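Local coordinates for protein alcohol dehydrogenase, zinc-containing (Streptococcus pneumoniae serotype 2, PDB 5YLN) that probably oxidises alcohols to aldehydes or ketones with NAD+ as a zinc-dependent alcohol dehydrogenase, carrying two zinc sites, at residues A32-D45 with L62-G74. Residues are numbered along the deposited sequence; the frame is centred on the assembly and turned at random.
Sequences AIVRIVKTTICGTD and LGHEGIGIVEEVG. With ZN (zinc ion), chain E.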
# COMPACT_ATOMS: atom_id res chain seq x y z
N ALA A 32 -15.10 13.23 -30.63
CA ALA A 32 -16.06 14.37 -30.66
C ALA A 32 -15.53 15.82 -30.36
O ALA A 32 -14.46 16.03 -29.77
CB ALA A 32 -17.20 14.07 -29.70
N ILE A 33 -16.33 16.82 -30.77
CA ILE A 33 -16.13 18.22 -30.39
C ILE A 33 -17.28 18.62 -29.47
O ILE A 33 -18.46 18.47 -29.82
CB ILE A 33 -16.09 19.16 -31.61
CG1 ILE A 33 -14.93 18.83 -32.57
CG2 ILE A 33 -16.04 20.64 -31.16
CD1 ILE A 33 -13.56 18.67 -31.90
N VAL A 34 -16.93 19.16 -28.31
CA VAL A 34 -17.89 19.54 -27.28
C VAL A 34 -17.83 21.05 -27.08
O VAL A 34 -16.74 21.63 -27.02
CB VAL A 34 -17.62 18.78 -25.96
CG1 VAL A 34 -18.58 19.22 -24.87
CG2 VAL A 34 -17.73 17.27 -26.19
N ARG A 35 -19.00 21.68 -26.98
CA ARG A 35 -19.09 23.08 -26.59
C ARG A 35 -19.17 23.16 -25.07
O ARG A 35 -20.12 22.64 -24.47
CB ARG A 35 -20.32 23.74 -27.21
CG ARG A 35 -20.61 25.11 -26.60
CD ARG A 35 -21.57 25.96 -27.45
NE ARG A 35 -22.83 25.28 -27.74
CZ ARG A 35 -23.84 25.19 -26.88
NH1 ARG A 35 -23.74 25.70 -25.66
NH2 ARG A 35 -24.97 24.57 -27.23
N ILE A 36 -18.17 23.80 -24.45
CA ILE A 36 -18.15 23.88 -22.99
C ILE A 36 -19.29 24.78 -22.52
O ILE A 36 -19.47 25.90 -23.03
CB ILE A 36 -16.80 24.39 -22.47
CG1 ILE A 36 -15.65 23.46 -22.86
CG2 ILE A 36 -16.83 24.55 -20.97
CD1 ILE A 36 -15.78 22.06 -22.35
N VAL A 37 -20.07 24.29 -21.57
CA VAL A 37 -21.11 25.08 -20.90
C VAL A 37 -20.59 25.66 -19.59
O VAL A 37 -20.74 26.86 -19.34
CB VAL A 37 -22.38 24.23 -20.67
CG1 VAL A 37 -23.36 24.94 -19.75
CG2 VAL A 37 -23.04 23.88 -22.00
N LYS A 38 -19.96 24.83 -18.75
CA LYS A 38 -19.44 25.27 -17.46
C LYS A 38 -18.16 24.50 -17.13
O LYS A 38 -18.01 23.34 -17.50
CB LYS A 38 -20.46 25.06 -16.33
CG LYS A 38 -21.49 26.16 -16.22
CD LYS A 38 -22.63 25.75 -15.29
CE LYS A 38 -23.76 26.77 -15.40
NZ LYS A 38 -24.78 26.59 -14.35
N THR A 39 -17.24 25.17 -16.45
CA THR A 39 -15.96 24.57 -16.11
C THR A 39 -15.56 25.08 -14.73
O THR A 39 -16.31 25.80 -14.07
CB THR A 39 -14.91 24.88 -17.19
OG1 THR A 39 -13.76 24.07 -16.99
CG2 THR A 39 -14.49 26.38 -17.19
N THR A 40 -14.37 24.67 -14.29
CA THR A 40 -13.80 25.11 -13.02
C THR A 40 -12.26 25.11 -13.12
O THR A 40 -11.68 24.82 -14.17
CB THR A 40 -14.34 24.22 -11.88
OG1 THR A 40 -13.92 24.69 -10.60
CG2 THR A 40 -13.88 22.80 -12.04
N ILE A 41 -11.60 25.43 -12.00
CA ILE A 41 -10.15 25.41 -11.87
C ILE A 41 -9.78 24.37 -10.82
O ILE A 41 -10.44 24.24 -9.79
CB ILE A 41 -9.58 26.79 -11.45
CG1 ILE A 41 -10.21 27.94 -12.25
CG2 ILE A 41 -8.07 26.82 -11.61
CD1 ILE A 41 -9.96 29.28 -11.61
N CYS A 42 -8.70 23.64 -11.09
CA CYS A 42 -8.12 22.68 -10.17
C CYS A 42 -6.82 23.23 -9.62
O CYS A 42 -6.16 24.05 -10.26
CB CYS A 42 -7.87 21.35 -10.89
SG CYS A 42 -7.00 20.15 -9.89
N GLY A 43 -6.44 22.79 -8.41
CA GLY A 43 -5.15 23.19 -7.88
C GLY A 43 -4.00 22.91 -8.83
O GLY A 43 -3.06 23.70 -8.93
N THR A 44 -4.07 21.78 -9.56
CA THR A 44 -3.03 21.44 -10.53
C THR A 44 -2.87 22.53 -11.59
O THR A 44 -1.76 22.74 -12.09
CB THR A 44 -3.35 20.08 -11.19
OG1 THR A 44 -3.34 19.03 -10.21
CG2 THR A 44 -2.36 19.75 -12.29
N ASP A 45 -3.95 23.23 -11.95
CA ASP A 45 -3.84 24.32 -12.92
C ASP A 45 -2.95 25.43 -12.37
O ASP A 45 -2.14 26.01 -13.11
CB ASP A 45 -5.23 24.86 -13.28
CG ASP A 45 -6.14 23.80 -13.94
OD1 ASP A 45 -5.63 22.90 -14.65
OD2 ASP A 45 -7.37 23.88 -13.75
N LEU A 62 -5.63 25.31 -20.80
CA LEU A 62 -5.65 24.80 -19.44
C LEU A 62 -7.00 24.18 -19.09
O LEU A 62 -8.00 24.35 -19.79
CB LEU A 62 -5.30 25.91 -18.44
CG LEU A 62 -3.81 26.29 -18.40
CD1 LEU A 62 -3.60 27.62 -17.74
CD2 LEU A 62 -3.00 25.23 -17.69
N GLY A 63 -7.00 23.43 -17.99
CA GLY A 63 -8.25 22.93 -17.45
C GLY A 63 -8.60 21.52 -17.87
O GLY A 63 -8.40 21.12 -19.02
N HIS A 64 -9.12 20.75 -16.93
CA HIS A 64 -9.54 19.40 -17.24
C HIS A 64 -10.83 19.03 -16.51
O HIS A 64 -11.00 17.87 -16.13
CB HIS A 64 -8.43 18.39 -16.90
CG HIS A 64 -7.85 18.58 -15.54
ND1 HIS A 64 -6.83 19.47 -15.29
CD2 HIS A 64 -8.16 18.02 -14.35
CE1 HIS A 64 -6.52 19.44 -14.00
NE2 HIS A 64 -7.31 18.57 -13.41
N GLU A 65 -11.73 19.99 -16.29
CA GLU A 65 -13.03 19.73 -15.65
C GLU A 65 -14.11 20.47 -16.42
O GLU A 65 -13.90 21.63 -16.81
CB GLU A 65 -13.03 20.18 -14.19
CG GLU A 65 -11.90 19.57 -13.32
CD GLU A 65 -11.68 20.38 -12.06
OE1 GLU A 65 -12.40 20.16 -11.07
OE2 GLU A 65 -10.82 21.30 -12.08
N GLY A 66 -15.25 19.82 -16.64
CA GLY A 66 -16.36 20.54 -17.28
C GLY A 66 -17.54 19.69 -17.72
O GLY A 66 -17.47 18.46 -17.76
N ILE A 67 -18.65 20.39 -18.01
CA ILE A 67 -19.82 19.86 -18.71
C ILE A 67 -20.01 20.69 -19.97
O ILE A 67 -19.60 21.86 -20.06
CB ILE A 67 -21.11 19.90 -17.86
CG1 ILE A 67 -21.39 21.33 -17.39
CG2 ILE A 67 -21.04 18.94 -16.69
CD1 ILE A 67 -22.81 21.56 -16.89
N GLY A 68 -20.68 20.09 -20.95
CA GLY A 68 -20.98 20.80 -22.17
C GLY A 68 -22.01 20.10 -23.03
O GLY A 68 -22.75 19.22 -22.56
N ILE A 69 -22.05 20.50 -24.29
CA ILE A 69 -23.03 20.03 -25.27
C ILE A 69 -22.29 19.57 -26.51
O ILE A 69 -21.47 20.33 -27.06
CB ILE A 69 -24.06 21.13 -25.60
CG1 ILE A 69 -24.95 21.38 -24.37
CG2 ILE A 69 -24.88 20.77 -26.85
CD1 ILE A 69 -25.89 22.53 -24.52
N VAL A 70 -22.53 18.32 -26.93
CA VAL A 70 -21.89 17.78 -28.12
C VAL A 70 -22.26 18.62 -29.33
O VAL A 70 -23.45 18.90 -29.57
CB VAL A 70 -22.28 16.30 -28.32
CG1 VAL A 70 -21.71 15.78 -29.61
CG2 VAL A 70 -21.80 15.45 -27.14
N GLU A 71 -21.25 19.06 -30.08
CA GLU A 71 -21.42 19.80 -31.33
C GLU A 71 -21.24 18.93 -32.56
O GLU A 71 -21.91 19.15 -33.57
CB GLU A 71 -20.42 20.97 -31.40
CG GLU A 71 -20.71 22.11 -30.45
CD GLU A 71 -21.63 23.17 -31.07
OE1 GLU A 71 -21.56 23.36 -32.31
OE2 GLU A 71 -22.40 23.82 -30.32
N GLU A 72 -20.35 17.94 -32.48
CA GLU A 72 -19.98 17.11 -33.62
C GLU A 72 -19.33 15.85 -33.08
O GLU A 72 -18.68 15.88 -32.03
CB GLU A 72 -19.04 17.86 -34.57
CG GLU A 72 -18.62 17.06 -35.81
CD GLU A 72 -17.72 17.85 -36.76
OE1 GLU A 72 -17.18 18.88 -36.32
OE2 GLU A 72 -17.56 17.43 -37.93
N VAL A 73 -19.53 14.74 -33.79
CA VAL A 73 -18.91 13.47 -33.46
C VAL A 73 -18.28 12.93 -34.74
O VAL A 73 -18.68 13.28 -35.85
CB VAL A 73 -19.90 12.44 -32.87
CG1 VAL A 73 -20.42 12.89 -31.48
CG2 VAL A 73 -21.07 12.17 -33.84
N GLY A 74 -17.29 12.05 -34.56
CA GLY A 74 -16.69 11.35 -35.67
C GLY A 74 -17.51 10.15 -36.09
O GLY A 74 -18.47 9.77 -35.42
ZN ZN E . -7.53 18.18 -11.38
O HOH W 1 -11.20 22.98 -16.36
O HOH W 2 -9.45 22.12 -14.33
O HOH W 3 -5.42 21.52 -16.70
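Cys42 and His64 reach one zinc ion from the loops that follow strand 33-39 and lead into strand 66-72, SG at 2.5 Å and NE2 at 2.1 Å from the metal, which one further ligand atom from outside these segments also binds. SG, anti to the backbone N of Cys42 (chi1 174°), also accepts the N-H of Thr44, in a capping box completed by Asp45 OD2, which takes Cys42 N from above its carboxylate plane. Behind the histidine, Asp45 acts as a second-shell residue through water: a water at the ring edge accepts from His64 ND1 (2.9 Å) and Gly63 N while donating to Asp45 OD1, which helps fix the ring's rotation. Glu65 lays its carboxylate beside Cys42 CB, with OE1 salt-bridged to Lys346. The arrangement is consistent with the catalytic zinc site of medium-chain alcohol dehydrogenases, in their GroES-like domain. The two strands run antiparallel, interrupted by two classic bulges. At one, Ile67 O accepts both Val37 N (2.9 Å) and Lys38 N (3.3 Å); at the other, Glu71 and Glu72 both face Ile33. Gly68 lets the strands close in, its CA only 3.1 Å from Arg35 O. Farther along, Arg35 NE salt-bridges Glu71 OE2 (3.0 Å) on the anti side, slightly out of the carboxylate plane but in the guanidinium plane, the two planes 73° apart. Ile69 CB lies over one guanidinium face toward its rim, and its CD1 comes 3.5 Å from Arg35 NH2.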